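Cytochrome C' (Rhodopseudomonas palustris, PDB 1MQV) carries a covalently bound high-spin heme c with no sixth ligand and probably transfers electrons, although its exact function is not known. Local coordinates at residues G16-P21 against A42-D47; A23-G28 against A35-S40. The protein carries 3 engineered substitutions. All coordinates share one frame; numbering follows the deposited sequence.

Contact 1: residues G16-P21 against A42-D47; sequences GEATKP and AAIADD. With HEC (heme c), chain C.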
loop_
_atom_site.group_PDB
_atom_site.type_symbol
_atom_site.label_atom_id
_atom_site.label_comp_id
_atom_site.label_asym_id
_atom_site.label_seq_id
_atom_site.Cartn_x
_atom_site.Cartn_y
_atom_site.Cartn_z
ATOM N N GLY A 16 -6.078 -0.495 -1.886
ATOM C CA GLY A 16 -7.165 -0.508 -0.910
ATOM C C GLY A 16 -8.052 -1.743 -1.097
ATOM O O GLY A 16 -8.378 -2.447 -0.115
ATOM N N GLU A 17 -8.465 -2.024 -2.346
ATOM C CA GLU A 17 -9.290 -3.204 -2.605
ATOM C C GLU A 17 -8.565 -4.514 -2.225
ATOM O O GLU A 17 -9.196 -5.457 -1.768
ATOM C CB GLU A 17 -9.658 -3.236 -4.082
ATOM C CG GLU A 17 -10.496 -2.022 -4.410
ATOM C CD GLU A 17 -10.610 -1.736 -5.894
ATOM O OE1 GLU A 17 -9.585 -1.828 -6.613
ATOM O OE2 GLU A 17 -11.729 -1.393 -6.335
ATOM N N ALA A 18 -7.254 -4.582 -2.422
ATOM C CA ALA A 18 -6.540 -5.830 -2.064
ATOM C C ALA A 18 -6.594 -6.097 -0.563
ATOM O O ALA A 18 -6.455 -7.252 -0.147
ATOM C CB ALA A 18 -5.057 -5.791 -2.533
ATOM N N THR A 19 -6.754 -5.057 0.253
ATOM C CA THR A 19 -6.816 -5.300 1.703
ATOM C C THR A 19 -8.206 -5.757 2.135
ATOM O O THR A 19 -8.358 -6.327 3.207
ATOM C CB THR A 19 -6.457 -4.057 2.585
ATOM O OG1 THR A 19 -7.477 -3.054 2.430
ATOM C CG2 THR A 19 -5.121 -3.482 2.201
ATOM N N LYS A 20 -9.225 -5.525 1.317
ATOM C CA LYS A 20 -10.564 -5.934 1.722
ATOM C C LYS A 20 -10.769 -7.427 2.099
ATOM O O LYS A 20 -11.310 -7.724 3.180
ATOM C CB LYS A 20 -11.600 -5.477 0.686
ATOM C CG LYS A 20 -11.700 -3.954 0.542
ATOM C CD LYS A 20 -13.052 -3.570 -0.101
ATOM C CE LYS A 20 -13.149 -2.088 -0.463
ATOM N NZ LYS A 20 -12.367 -1.730 -1.688
ATOM N N PRO A 21 -10.346 -8.378 1.251
ATOM C CA PRO A 21 -10.547 -9.786 1.637
ATOM C C PRO A 21 -9.748 -10.136 2.892
ATOM O O PRO A 21 -10.137 -11.005 3.666
ATOM C CB PRO A 21 -10.016 -10.588 0.432
ATOM C CG PRO A 21 -9.833 -9.645 -0.628
ATOM C CD PRO A 21 -9.627 -8.282 -0.032
ATOM N N ALA A 42 0.682 -9.909 -3.182
ATOM C CA ALA A 42 1.460 -9.719 -4.398
ATOM C C ALA A 42 1.065 -8.370 -5.009
ATOM O O ALA A 42 1.923 -7.619 -5.472
ATOM C CB ALA A 42 1.191 -10.867 -5.378
ATOM N N ALA A 43 -0.223 -8.045 -4.966
ATOM C CA ALA A 43 -0.685 -6.758 -5.538
ATOM C C ALA A 43 -0.109 -5.604 -4.762
ATOM O O ALA A 43 0.378 -4.624 -5.348
ATOM C CB ALA A 43 -2.163 -6.662 -5.500
ATOM N N ILE A 44 -0.162 -5.708 -3.433
ATOM C CA ILE A 44 0.397 -4.660 -2.576
ATOM C C ILE A 44 1.878 -4.486 -2.920
ATOM O O ILE A 44 2.342 -3.352 -3.101
ATOM C CB ILE A 44 0.184 -5.018 -1.058
ATOM C CG1 ILE A 44 -1.293 -4.901 -0.702
ATOM C CG2 ILE A 44 1.025 -4.088 -0.152
ATOM C CD1 ILE A 44 -1.648 -5.555 0.669
ATOM N N ALA A 45 2.626 -5.584 -3.049
ATOM C CA ALA A 45 4.063 -5.467 -3.346
ATOM C C ALA A 45 4.317 -4.851 -4.716
ATOM O O ALA A 45 5.163 -3.976 -4.851
ATOM C CB ALA A 45 4.775 -6.835 -3.255
ATOM N N ASP A 46 3.605 -5.325 -5.733
ATOM C CA ASP A 46 3.759 -4.770 -7.076
ATOM C C ASP A 46 3.365 -3.277 -7.155
ATOM O O ASP A 46 4.055 -2.487 -7.825
ATOM C CB ASP A 46 2.924 -5.577 -8.082
ATOM C CG ASP A 46 3.458 -6.993 -8.282
ATOM O OD1 ASP A 46 4.659 -7.221 -8.019
ATOM O OD2 ASP A 46 2.680 -7.875 -8.711
ATOM N N ASP A 47 2.267 -2.896 -6.503
ATOM C CA ASP A 47 1.808 -1.493 -6.524
ATOM C C ASP A 47 2.837 -0.617 -5.856
ATOM O O ASP A 47 3.135 0.480 -6.325
ATOM C CB ASP A 47 0.463 -1.325 -5.814
ATOM C CG ASP A 47 -0.672 -2.069 -6.507
ATOM O OD1 ASP A 47 -0.527 -2.422 -7.696
ATOM O OD2 ASP A 47 -1.704 -2.297 -5.857
HETATM FE FE HEC C . -2.191 5.101 0.521
HETATM C CHA HEC C . -4.102 7.259 -1.217
HETATM C CHB HEC C . -4.717 2.797 0.408
HETATM C CHC HEC C . -0.070 2.679 1.567
HETATM C CHD HEC C . 0.581 7.279 0.255
HETATM N NA HEC C . -4.090 5.047 -0.261
HETATM C C1A HEC C . -4.670 6.068 -0.949
HETATM C C2A HEC C . -5.977 5.678 -1.328
HETATM C C3A HEC C . -6.214 4.385 -0.846
HETATM C C4A HEC C . -4.983 4.021 -0.182
HETATM C CMA HEC C . -7.389 3.460 -0.885
HETATM C CAA HEC C . -6.985 6.562 -2.053
HETATM C CBA HEC C . -6.816 6.395 -3.546
HETATM C CGA HEC C . -7.933 7.107 -4.321
HETATM O O1A HEC C . -8.858 6.414 -4.756
HETATM O O2A HEC C . -7.866 8.342 -4.475
HETATM N NB HEC C . -2.365 3.206 0.918
HETATM C C1B HEC C . -3.499 2.411 0.951
HETATM C C2B HEC C . -3.265 1.079 1.550
HETATM C C3B HEC C . -1.967 1.049 1.883
HETATM C C4B HEC C . -1.395 2.359 1.456
HETATM C CMB HEC C . -4.381 0.010 1.760
HETATM C CAB HEC C . -1.216 -0.021 2.538
HETATM C CBB HEC C . -1.249 -1.360 2.119
HETATM N NC HEC C . -0.189 4.987 0.765
HETATM C C1C HEC C . 0.537 3.896 1.240
HETATM C C2C HEC C . 1.898 4.216 1.438
HETATM C C3C HEC C . 2.129 5.525 1.103
HETATM C C4C HEC C . 0.770 5.987 0.683
HETATM C CMC HEC C . 2.947 3.287 2.140
HETATM C CAC HEC C . 3.294 6.395 1.181
HETATM C CBC HEC C . 4.625 5.768 1.182
HETATM N ND HEC C . -1.782 6.919 -0.289
HETATM C C1D HEC C . -0.683 7.737 -0.226
HETATM C C2D HEC C . -0.959 9.077 -0.785
HETATM C C3D HEC C . -2.276 9.035 -1.177
HETATM C C4D HEC C . -2.790 7.696 -0.897
HETATM C CMD HEC C . 0.172 10.107 -1.073
HETATM C CAD HEC C . -3.024 10.237 -1.927
HETATM C CBD HEC C . -2.857 9.906 -3.441
HETATM C CGD HEC C . -3.339 11.082 -4.286
HETATM O O1D HEC C . -4.415 11.584 -3.933
HETATM O O2D HEC C . -2.651 11.480 -5.247
#
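A chi1 of 68° in T19 turns CG2 anti to the carbonyl carbon, where it meets both I44 and the heme, and places OG1 between the backbone N and that carbon. In I44, CD1 continues trans to CA about the CB-CG1 bond, reaching out from its helix until T19 CG2 and I44 CD1 are 4.3 Å apart. The same threonine methyl lies 3.6 Å from the heme methyl CMB, so it touches isoleucine and cofactor at once. Its hydroxyl takes no part in that apolar contact: OG1 donates to G16 O at 2.8 Å, with a C=O...OG1 angle of 139°. G16 O also accepts from T19 N; of the two bonds, the one from OG1 helps hold the chi1 rotation. A serine here could keep the hydroxyl but would probably leave heme CMB and I44 CD1 without the methyl that lies against both. At the preceding residue, A18, CB packs on A43 CB at 4.2 Å and on I44 CG1 at 4.3 Å, small groups that suit a local axis separation of 9.4 Å. G16 CA sits 3.9 Å from heme CMB, and a side chain on it would run into the neighbouring methyl, CMA. I44 also reaches L85 and A89 of helix 75-95. The near-antiparallel pair, at 160°, belongs to the cytochrome c' four-helix bundle, in which G16 and T19 of helix 4-27 line the heme pocket and 42-47 packs beside them.

Contact 2: residues A23-G28 against A35-S40; sequences AAMLKG and AVVQKS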
loop_
_atom_site.group_PDB
_atom_site.type_symbol
_atom_site.label_atom_id
_atom_site.label_comp_id
_atom_site.label_asym_id
_atom_site.label_seq_id
_atom_site.Cartn_x
_atom_site.Cartn_y
_atom_site.Cartn_z
ATOM N N ALA A 23 -9.099 -8.070 5.419
ATOM C CA ALA A 23 -9.859 -7.546 6.541
ATOM C C ALA A 23 -11.061 -8.463 6.813
ATOM O O ALA A 23 -11.421 -8.691 7.958
ATOM C CB ALA A 23 -10.345 -6.105 6.254
ATOM N N ALA A 24 -11.694 -8.984 5.772
ATOM C CA ALA A 24 -12.860 -9.859 5.967
ATOM C C ALA A 24 -12.486 -11.154 6.698
ATOM O O ALA A 24 -13.239 -11.681 7.540
ATOM C CB ALA A 24 -13.534 -10.151 4.596
ATOM N N MET A 25 -11.317 -11.680 6.388
ATOM C CA MET A 25 -10.865 -12.877 7.080
ATOM C C MET A 25 -10.561 -12.533 8.539
ATOM O O MET A 25 -10.958 -13.267 9.443
ATOM C CB MET A 25 -9.610 -13.435 6.411
ATOM C CG MET A 25 -9.897 -14.219 5.160
ATOM S SD MET A 25 -8.395 -14.550 4.235
ATOM C CE MET A 25 -9.107 -14.650 2.529
ATOM N N LEU A 26 -9.875 -11.414 8.776
ATOM C CA LEU A 26 -9.526 -11.044 10.144
ATOM C C LEU A 26 -10.802 -10.853 10.973
ATOM O O LEU A 26 -10.826 -11.154 12.152
ATOM C CB LEU A 26 -8.704 -9.786 10.151
ATOM C CG LEU A 26 -7.317 -9.910 9.545
ATOM C CD1 LEU A 26 -6.751 -8.509 9.489
ATOM C CD2 LEU A 26 -6.417 -10.845 10.385
ATOM N N LYS A 27 -11.856 -10.349 10.341
ATOM C CA LYS A 27 -13.138 -10.155 11.027
ATOM C C LYS A 27 -13.927 -11.452 11.232
ATOM O O LYS A 27 -14.875 -11.498 12.021
ATOM C CB LYS A 27 -14.001 -9.165 10.236
ATOM C CG LYS A 27 -13.608 -7.726 10.499
ATOM C CD LYS A 27 -13.954 -6.815 9.352
ATOM C CE LYS A 27 -15.394 -6.439 9.349
ATOM N NZ LYS A 27 -15.701 -5.685 8.104
ATOM N N GLY A 28 -13.539 -12.510 10.536
ATOM C CA GLY A 28 -14.258 -13.771 10.661
ATOM C C GLY A 28 -15.488 -13.813 9.757
ATOM O O GLY A 28 -16.345 -14.696 9.870
ATOM N N ALA A 35 -4.769 -18.646 -1.294
ATOM C CA ALA A 35 -4.587 -18.065 -2.615
ATOM C C ALA A 35 -5.013 -16.586 -2.656
ATOM O O ALA A 35 -4.330 -15.748 -3.267
ATOM C CB ALA A 35 -5.391 -18.882 -3.637
ATOM N N VAL A 36 -6.157 -16.278 -2.049
ATOM C CA VAL A 36 -6.646 -14.895 -2.014
ATOM C C VAL A 36 -5.657 -13.997 -1.284
ATOM O O VAL A 36 -5.420 -12.873 -1.686
ATOM C CB VAL A 36 -8.023 -14.798 -1.277
ATOM C CG1 VAL A 36 -8.368 -13.301 -0.985
ATOM C CG2 VAL A 36 -9.115 -15.464 -2.132
ATOM N N VAL A 37 -5.098 -14.499 -0.184
ATOM C CA VAL A 37 -4.139 -13.728 0.598
ATOM C C VAL A 37 -2.860 -13.503 -0.194
ATOM O O VAL A 37 -2.339 -12.389 -0.240
ATOM C CB VAL A 37 -3.856 -14.462 1.908
ATOM C CG1 VAL A 37 -2.743 -13.803 2.654
ATOM C CG2 VAL A 37 -5.099 -14.435 2.741
ATOM N N GLN A 38 -2.366 -14.548 -0.856
ATOM C CA GLN A 38 -1.162 -14.425 -1.685
ATOM C C GLN A 38 -1.389 -13.414 -2.807
ATOM O O GLN A 38 -0.495 -12.621 -3.159
ATOM C CB GLN A 38 -0.839 -15.763 -2.303
ATOM C CG GLN A 38 -0.048 -16.653 -1.394
ATOM C CD GLN A 38 1.364 -16.114 -1.178
ATOM O OE1 GLN A 38 1.595 -15.277 -0.310
ATOM N NE2 GLN A 38 2.309 -16.578 -1.993
ATOM N N LYS A 39 -2.588 -13.460 -3.379
ATOM C CA LYS A 39 -2.922 -12.530 -4.476
ATOM C C LYS A 39 -2.890 -11.061 -3.985
ATOM O O LYS A 39 -2.331 -10.172 -4.655
ATOM C CB LYS A 39 -4.288 -12.902 -5.033
ATOM C CG LYS A 39 -4.860 -11.996 -6.127
ATOM C CD LYS A 39 -6.186 -12.542 -6.580
ATOM C CE LYS A 39 -6.875 -11.609 -7.573
ATOM N NZ LYS A 39 -6.181 -11.570 -8.876
ATOM N N SER A 40 -3.483 -10.812 -2.814
ATOM C CA SER A 40 -3.504 -9.477 -2.222
ATOM C C SER A 40 -2.118 -9.017 -1.859
ATOM O O SER A 40 -1.783 -7.879 -2.096
ATOM C CB SER A 40 -4.376 -9.426 -0.939
ATOM O OG SER A 40 -5.748 -9.623 -1.260
#
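M25 supplies every side-chain contact that 23-28 makes with 35-40, and all of them are apolar. With chi1 of -79° its CG stands anti to the carbonyl carbon, and the chain continues extended, spanning the distance between two backbones whose closest CA atoms, of M25 and V37, are 9.4 Å apart. The thioether end meets two consecutive valines and crosses both obliquely. SD rests 3.6 Å from V37 CG2, while the terminal methyl CE lies 3.8 Å from V36 CG1; CE is also near V37 CG2, at 4.0 Å, so the sulfur and methyl together bridge the two residues. Helices 4-27 and 34-50 form a hairpin of the four-helix bundle, and this packing lies near its turn, away from the heme. Other elements enclose the same side chains: L102 of helix 99-120 touches M25, and W32, an engineered residue in the connecting loop, touches V37. Hydrogen bonds mark two helix ends here. G28 has a phi of 84° and closes helix 4-27 in a Schellman motif, one of whose bonds runs from G28 N to M25 O at 2.9 Å. Near the start of helix 34-50, V36 N donates to D33 OD1.

From the N terminus, helix 4-27 contributes first 16-21, at the heme, and then 23-28, at its C-terminal end. The chain turns through a short connection into helix 34-50, which presents 35-40 and then 42-47. Contact 2 therefore closes the inner loop, with 6 residues between its segments, and is nested inside the loop closed by contact 1, with 20. Their centres are 10 Å apart, and they touch directly: S40 OG of contact 2 lies 2.7 Å from A18 O of contact 1, a probable hydrogen bond, and P21 CB packs 3.5 Å from V36 CG1. Both join the same two helices, one near the turn and the other beside the cofactor.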